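Local coordinates for protein DnaB intein (PDB 1MI8) that probably excises itself from a replicative DNA helicase precursor by protein splicing, joining the flanking host segments, at residues I69-T72 against A73-F77; D87-S90 against L91-I95; N146-N150 against D151-H155. The protein carries 4 engineered substitutions. All blocks are in the same frame, centred on the assembly; numbering follows the deposited sequence.

Interaction 1: I69-T72 against A73-F77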
loop_
_atom_site.group_PDB
_atom_site.type_symbol
_atom_site.label_atom_id
_atom_site.label_comp_id
_atom_site.label_asym_id
_atom_site.label_seq_id
_atom_site.Cartn_x
_atom_site.Cartn_y
_atom_site.Cartn_z
ATOM N N ILE A 69 1.615 10.271 7.530
ATOM C CA ILE A 69 0.390 10.981 7.775
ATOM C C ILE A 69 -0.774 10.003 7.743
ATOM O O ILE A 69 -0.718 8.951 7.121
ATOM C CB ILE A 69 0.188 12.144 6.724
ATOM C CG1 ILE A 69 -0.882 13.096 7.239
ATOM C CG2 ILE A 69 -0.273 11.586 5.298
ATOM C CD1 ILE A 69 -1.066 14.351 6.310
ATOM N N LYS A 70 -1.821 10.329 8.481
ATOM C CA LYS A 70 -2.990 9.500 8.527
ATOM C C LYS A 70 -4.038 10.242 7.718
ATOM O O LYS A 70 -4.269 11.434 7.963
ATOM C CB LYS A 70 -3.447 9.340 9.953
ATOM C CG LYS A 70 -2.665 8.298 10.735
ATOM C CD LYS A 70 -3.281 8.165 12.158
ATOM C CE LYS A 70 -3.059 9.447 13.024
ATOM N NZ LYS A 70 -3.916 9.303 14.290
ATOM N N ALA A 71 -4.702 9.537 6.800
ATOM C CA ALA A 71 -5.662 10.212 5.914
ATOM C C ALA A 71 -6.776 9.288 5.351
ATOM O O ALA A 71 -6.616 8.064 5.322
ATOM C CB ALA A 71 -4.861 10.871 4.732
ATOM N N THR A 72 -7.877 9.867 4.863
ATOM C CA THR A 72 -8.971 9.043 4.282
ATOM C C THR A 72 -8.556 8.428 2.955
ATOM O O THR A 72 -7.621 8.908 2.284
ATOM C CB THR A 72 -10.280 9.874 4.034
ATOM O OG1 THR A 72 -9.977 11.069 3.289
ATOM C CG2 THR A 72 -10.905 10.280 5.373
ATOM N N ALA A 73 -9.246 7.357 2.595
ATOM C CA ALA A 73 -8.977 6.618 1.382
ATOM C C ALA A 73 -9.067 7.502 0.160
ATOM O O ALA A 73 -8.449 7.216 -0.867
ATOM C CB ALA A 73 -9.977 5.434 1.212
ATOM N N ASN A 74 -9.841 8.559 0.265
ATOM C CA ASN A 74 -10.009 9.400 -0.878
ATOM C C ASN A 74 -9.161 10.693 -0.853
ATOM O O ASN A 74 -9.243 11.487 -1.793
ATOM C CB ASN A 74 -11.497 9.718 -1.040
ATOM C CG ASN A 74 -12.017 10.569 0.075
ATOM O OD1 ASN A 74 -11.642 10.233 1.305
ATOM N ND2 ASN A 74 -12.759 11.537 -0.161
ATOM N N HIS A 75 -8.344 10.910 0.180
ATOM C CA HIS A 75 -7.536 12.128 0.190
ATOM C C HIS A 75 -6.426 12.001 -0.860
ATOM O O HIS A 75 -5.755 10.969 -0.943
ATOM C CB HIS A 75 -6.896 12.380 1.558
ATOM C CG HIS A 75 -6.541 13.818 1.784
ATOM N ND1 HIS A 75 -7.441 14.735 2.277
ATOM C CD2 HIS A 75 -5.414 14.519 1.504
ATOM C CE1 HIS A 75 -6.893 15.938 2.294
ATOM N NE2 HIS A 75 -5.661 15.836 1.831
ATOM N N ARG A 76 -6.208 13.058 -1.632
ATOM C CA ARG A 76 -5.176 13.064 -2.680
ATOM C C ARG A 76 -3.773 13.628 -2.344
ATOM O O ARG A 76 -3.617 14.610 -1.594
ATOM C CB ARG A 76 -5.722 13.809 -3.867
ATOM C CG ARG A 76 -6.971 13.166 -4.408
ATOM C CD ARG A 76 -7.601 14.067 -5.471
ATOM N NE ARG A 76 -8.356 13.263 -6.410
ATOM C CZ ARG A 76 -9.528 12.685 -6.152
ATOM N NH1 ARG A 76 -10.110 12.822 -4.963
ATOM N NH2 ARG A 76 -10.117 11.972 -7.101
ATOM N N PHE A 77 -2.767 12.954 -2.901
ATOM C CA PHE A 77 -1.354 13.287 -2.755
ATOM C C PHE A 77 -0.756 13.509 -4.143
ATOM O O PHE A 77 -1.272 12.985 -5.154
ATOM C CB PHE A 77 -0.602 12.151 -2.055
ATOM C CG PHE A 77 -1.081 11.902 -0.673
ATOM C CD1 PHE A 77 -2.285 11.216 -0.451
ATOM C CD2 PHE A 77 -0.378 12.443 0.419
ATOM C CE1 PHE A 77 -2.795 11.073 0.855
ATOM C CE2 PHE A 77 -0.876 12.311 1.725
ATOM C CZ PHE A 77 -2.084 11.630 1.943
#
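Ile69 and Ala71 pack against the edge of the Phe77 ring. Ile69 CG2 lies 3.7 Å from Phe77 CE2, near the ring plane. Ala71 CB reaches the same edge, 4.0 Å from Phe77 CZ, and also touches His75 CB. Phe77 CG lies beside the backbone N (chi1 -63°), which turns the ring back toward the strand that leads into the turn. This is the tight side. Leu61 and Val154 also touch Phe77, and Ile4 and Leu86 touch Ala71.

Between the two strands the chain makes a type I turn from Thr72 to His75. His75 N donates to Thr72 O at 3.0 Å. The sequence of the turn, Thr-Ala-Asn-His, fits the TxxH signature of block B in inteins, a block linked in this family to chemistry at the N-terminal splice junction.

The other side is polar and nearer the solvent. Thr72 itself is buried, but Ala73 and Asn74 are partly exposed. Thr72 and Asn74 lie side by side and point the same way, with Thr72 OG1 2.7 Å from Asn74 OD1. Asn74 ND2 forms a weak hydrogen bond to Ser1 O, so the turn faces the N-terminal residues.

Interaction 2: D87-S90 against L91-I95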
loop_
_atom_site.group_PDB
_atom_site.type_symbol
_atom_site.label_atom_id
_atom_site.label_comp_id
_atom_site.label_asym_id
_atom_site.label_seq_id
_atom_site.Cartn_x
_atom_site.Cartn_y
_atom_site.Cartn_z
ATOM N N ASP A 87 -6.007 5.616 -1.804
ATOM C CA ASP A 87 -6.404 4.236 -2.180
ATOM C C ASP A 87 -6.052 3.754 -3.563
ATOM O O ASP A 87 -6.343 2.599 -3.911
ATOM C CB ASP A 87 -7.896 3.955 -1.929
ATOM C CG ASP A 87 -8.851 4.719 -2.865
ATOM O OD1 ASP A 87 -10.070 4.630 -2.564
ATOM O OD2 ASP A 87 -8.443 5.377 -3.867
ATOM N N GLU A 88 -5.443 4.653 -4.314
ATOM C CA GLU A 88 -4.957 4.394 -5.636
ATOM C C GLU A 88 -3.404 4.320 -5.666
ATOM O O GLU A 88 -2.820 3.953 -6.691
ATOM C CB GLU A 88 -5.412 5.530 -6.552
ATOM C CG GLU A 88 -6.896 5.486 -6.860
ATOM C CD GLU A 88 -7.322 6.717 -7.649
ATOM O OE1 GLU A 88 -6.543 7.729 -7.667
ATOM O OE2 GLU A 88 -8.430 6.677 -8.230
ATOM N N LEU A 89 -2.740 4.717 -4.575
ATOM C CA LEU A 89 -1.283 4.703 -4.529
ATOM C C LEU A 89 -0.763 3.297 -4.380
ATOM O O LEU A 89 -1.431 2.440 -3.765
ATOM C CB LEU A 89 -0.762 5.511 -3.338
ATOM C CG LEU A 89 -1.179 6.983 -3.289
ATOM C CD1 LEU A 89 -0.740 7.640 -1.939
ATOM C CD2 LEU A 89 -0.554 7.680 -4.488
ATOM N N SER A 90 0.426 3.074 -4.921
ATOM C CA SER A 90 1.116 1.787 -4.808
ATOM C C SER A 90 2.541 2.097 -4.404
ATOM O O SER A 90 2.988 3.248 -4.441
ATOM C CB SER A 90 1.090 1.010 -6.149
ATOM O OG SER A 90 1.342 1.899 -7.230
ATOM N N LEU A 91 3.270 1.062 -4.017
ATOM C CA LEU A 91 4.642 1.240 -3.572
ATOM C C LEU A 91 5.587 1.684 -4.676
ATOM O O LEU A 91 6.727 2.070 -4.396
ATOM C CB LEU A 91 5.152 -0.046 -2.892
ATOM C CG LEU A 91 4.457 -0.449 -1.568
ATOM C CD1 LEU A 91 5.516 -0.891 -0.611
ATOM C CD2 LEU A 91 3.679 0.717 -0.897
ATOM N N LYS A 92 5.134 1.639 -5.923
ATOM C CA LYS A 92 5.976 2.110 -7.029
ATOM C C LYS A 92 5.795 3.619 -7.204
ATOM O O LYS A 92 6.424 4.218 -8.074
ATOM C CB LYS A 92 5.569 1.453 -8.370
ATOM C CG LYS A 92 4.222 2.009 -8.917
ATOM C CD LYS A 92 3.709 1.219 -10.130
ATOM C CE LYS A 92 2.267 1.617 -10.557
ATOM N NZ LYS A 92 2.069 3.082 -10.815
ATOM N N GLU A 93 4.913 4.251 -6.445
ATOM C CA GLU A 93 4.735 5.697 -6.692
ATOM C C GLU A 93 5.699 6.567 -5.876
ATOM O O GLU A 93 6.234 6.125 -4.863
ATOM C CB GLU A 93 3.283 6.151 -6.348
ATOM C CG GLU A 93 2.043 5.482 -7.038
ATOM C CD GLU A 93 1.709 6.073 -8.435
ATOM O OE1 GLU A 93 2.092 7.227 -8.762
ATOM O OE2 GLU A 93 1.008 5.407 -9.199
ATOM N N HIS A 94 5.949 7.799 -6.309
ATOM C CA HIS A 94 6.721 8.700 -5.458
ATOM C C HIS A 94 5.731 9.840 -5.213
ATOM O O HIS A 94 4.896 10.130 -6.081
ATOM C CB HIS A 94 7.951 9.293 -6.166
ATOM C CG HIS A 94 8.973 8.274 -6.573
ATOM N ND1 HIS A 94 8.770 7.395 -7.618
ATOM C CD2 HIS A 94 10.169 7.946 -6.031
ATOM C CE1 HIS A 94 9.795 6.562 -7.695
ATOM N NE2 HIS A 94 10.655 6.872 -6.741
ATOM N N ILE A 95 5.809 10.507 -4.071
ATOM C CA ILE A 95 4.927 11.670 -3.840
ATOM C C ILE A 95 5.726 12.902 -3.421
ATOM O O ILE A 95 6.855 12.834 -2.914
ATOM C CB ILE A 95 3.825 11.409 -2.808
ATOM C CG1 ILE A 95 4.443 11.221 -1.427
ATOM C CG2 ILE A 95 3.015 10.151 -3.255
ATOM C CD1 ILE A 95 3.382 11.105 -0.271
HETATM O O HOH W 1 -0.460 3.358 -8.253
#
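Lys92 bends over the hydroxyl of Ser90. Its CG is 3.3 Å from Ser90 OG and its CE 3.5 Å, so the aliphatic chain runs across the oxygen. A turn at chi4 (54°) then brings Lys92 NZ to Glu93 OE2, a salt bridge of 3.0 Å that meets the carboxylate from above its plane. The Glu93 chain is folded as well. Its CG lies beside the backbone N (chi1 -57°), which sets it 3.6 Å from Ser90 N, with Leu89 CD2 next to it. The bend at chi2 (-83°) directs the carboxylate, and OE2 reaches Lys92 NZ and a water.

The backbone makes a type I turn from Ser90 to Glu93, closed by Glu93 N on Ser90 O at 3.0 Å. It leads from the short 3-10 segment at Asp87-Glu88 into strand 94-98 of the intein fold. The water ties the turn to that segment. It accepts from Ser90 OG and donates to Glu88 O and to Glu93 OE2, 2.7 Å from the latter. Glu93 OE1 bonds to Thr79 OG1.

Lys92 lies on the more open side of the turn, where it packs on Glu88 of the second subunit. Leu91 packs on Tyr59 of that subunit.

Interaction 3: N146-N150 against D151-H155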
loop_
_atom_site.group_PDB
_atom_site.type_symbol
_atom_site.label_atom_id
_atom_site.label_comp_id
_atom_site.label_asym_id
_atom_site.label_seq_id
_atom_site.Cartn_x
_atom_site.Cartn_y
_atom_site.Cartn_z
ATOM N N ASN A 146 -3.882 23.217 -2.110
ATOM C CA ASN A 146 -3.174 22.139 -1.445
ATOM C C ASN A 146 -2.381 22.761 -0.318
ATOM O O ASN A 146 -2.327 24.005 -0.196
ATOM C CB ASN A 146 -2.266 21.413 -2.436
ATOM C CG ASN A 146 -1.152 22.296 -2.948
ATOM O OD1 ASN A 146 -0.100 22.395 -2.329
ATOM N ND2 ASN A 146 -1.388 22.953 -4.106
ATOM N N PHE A 147 -1.836 21.929 0.561
ATOM C CA PHE A 147 -1.034 22.464 1.687
ATOM C C PHE A 147 -0.128 21.398 2.232
ATOM O O PHE A 147 -0.321 20.218 1.987
ATOM C CB PHE A 147 -1.925 22.989 2.857
ATOM C CG PHE A 147 -2.960 21.970 3.381
ATOM C CD1 PHE A 147 -4.125 21.697 2.660
ATOM C CD2 PHE A 147 -2.739 21.274 4.584
ATOM C CE1 PHE A 147 -5.054 20.746 3.118
ATOM C CE2 PHE A 147 -3.645 20.334 5.054
ATOM C CZ PHE A 147 -4.811 20.049 4.339
ATOM N N VAL A 148 0.830 21.825 3.038
ATOM C CA VAL A 148 1.761 20.923 3.669
ATOM C C VAL A 148 1.289 20.495 5.061
ATOM O O VAL A 148 0.989 21.337 5.922
ATOM C CB VAL A 148 3.086 21.601 3.813
ATOM C CG1 VAL A 148 4.079 20.669 4.607
ATOM C CG2 VAL A 148 3.577 22.040 2.401
ATOM N N ALA A 149 1.183 19.181 5.263
ATOM C CA ALA A 149 0.839 18.639 6.535
ATOM C C ALA A 149 1.770 17.469 6.779
ATOM O O ALA A 149 1.988 16.605 5.897
ATOM C CB ALA A 149 -0.644 18.230 6.552
ATOM N N ASN A 150 2.323 17.436 7.995
ATOM C CA ASN A 150 3.262 16.420 8.374
ATOM C C ASN A 150 4.314 16.399 7.305
ATOM O O ASN A 150 4.771 15.361 6.899
ATOM C CB ASN A 150 2.592 15.047 8.551
ATOM C CG ASN A 150 1.860 14.948 9.924
ATOM O OD1 ASN A 150 1.713 15.960 10.638
ATOM N ND2 ASN A 150 1.409 13.764 10.277
ATOM N N ASP A 151 4.661 17.591 6.825
ATOM C CA ASP A 151 5.765 17.717 5.857
ATOM C C ASP A 151 5.552 16.958 4.561
ATOM O O ASP A 151 6.519 16.571 3.902
ATOM C CB ASP A 151 7.056 17.230 6.500
ATOM C CG ASP A 151 7.536 18.145 7.602
ATOM O OD1 ASP A 151 7.551 19.385 7.383
ATOM O OD2 ASP A 151 7.912 17.624 8.691
ATOM N N ILE A 152 4.300 16.839 4.160
ATOM C CA ILE A 152 3.942 16.153 2.930
ATOM C C ILE A 152 2.961 17.069 2.247
ATOM O O ILE A 152 2.153 17.749 2.909
ATOM C CB ILE A 152 3.211 14.827 3.241
ATOM C CG1 ILE A 152 4.148 13.901 4.042
ATOM C CG2 ILE A 152 2.742 14.125 1.975
ATOM C CD1 ILE A 152 3.413 12.636 4.501
ATOM N N ILE A 153 3.027 17.097 0.930
ATOM C CA ILE A 153 2.081 17.927 0.149
ATOM C C ILE A 153 0.738 17.202 0.064
ATOM O O ILE A 153 0.681 16.050 -0.380
ATOM C CB ILE A 153 2.540 18.121 -1.290
ATOM C CG1 ILE A 153 3.870 18.916 -1.326
ATOM C CG2 ILE A 153 1.480 18.921 -2.048
ATOM C CD1 ILE A 153 3.677 20.327 -0.900
ATOM N N VAL A 154 -0.343 17.856 0.479
ATOM C CA VAL A 154 -1.649 17.201 0.367
ATOM C C VAL A 154 -2.703 18.163 -0.250
ATOM O O VAL A 154 -2.620 19.375 -0.082
ATOM C CB VAL A 154 -2.141 16.702 1.753
ATOM C CG1 VAL A 154 -1.048 15.802 2.387
ATOM C CG2 VAL A 154 -2.494 17.903 2.680
ATOM N N HIS A 155 -3.691 17.589 -0.927
ATOM C CA HIS A 155 -4.726 18.356 -1.595
ATOM C C HIS A 155 -5.718 18.934 -0.603
ATOM O O HIS A 155 -6.029 18.331 0.426
ATOM C CB HIS A 155 -5.480 17.456 -2.581
ATOM C CG HIS A 155 -6.200 18.218 -3.647
ATOM N ND1 HIS A 155 -7.338 18.950 -3.396
ATOM C CD2 HIS A 155 -5.895 18.430 -4.953
ATOM C CE1 HIS A 155 -7.698 19.590 -4.497
ATOM N NE2 HIS A 155 -6.843 19.291 -5.455
#
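Phe147 and Val154 exchange two backbone hydrogen bonds. Phe147 N donates to Val154 O at 2.7 Å, and Val154 N returns a bond to Phe147 O at 2.8 Å. Ala149 and Ile152 form the next hydrogen-bonded pair. Ala149 N reaches Ile152 O at 2.9 Å. The return bond, Ile152 N to Ala149 O, is more bent, because it closes a type I' turn. Asn150 and Asp151 sit at the tip with positive phi angles. This is a tight two-residue beta hairpin.

The polar groups of the tip have partners outside it. Asn150 bonds through OD1 to Leu9 N and through ND2 to Thr68 O. Asp151 OD1 forms a salt bridge with Arg18.

Packing follows on both faces of the hairpin. On one, Val154 CG2 sits over the centre of the Phe147 ring, 3.6 Å from the centroid and 14° off the normal, a CH-pi contact. Phe147 CG lies between the backbone N and the carbonyl carbon (chi1 53°), which swings the ring across to the partner strand. Ala149 CB touches the same methyl. On the other face, Val148 CG2 meets Ile153 CD1 at 3.7 Å, and Asn146 OD1 lies 3.8 Å from Ile153 CG2. Asn146 OD1 is held by Ile35 N.

The hairpin lies near the centre of the chain and ends just before Ala156, consistent with the C-terminal splice region of an intein. Strands 9-12 and 31-36 pack on strand 146-149. Strand 152-155 is touched by strand 94-98, and His155 makes an edge-to-face ring contact with Trp83.

Overall arrangement
The three contacts follow one another along the chain, and none nests in or crosses another. Interaction 1 closes the turn between strands 68-71 and 76-79. The chain then runs through strand 82-85 to interaction 2, which turns it into strand 94-98. Interaction 3 closes the hairpin near the C terminus. Backbone bonds join interaction 1 to the other two; interactions 2 and 3 meet through side chains. A probable hydrogen bond links Ala73 O to Asp87 N, and another links Arg76 O to His155 N. Phe77 also packs on Leu89 and Ile95, and Ile95 reaches Ile152. The late hairpin is thereby tied to the turn of interaction 1 and to strand 94-98 of the larger sheet.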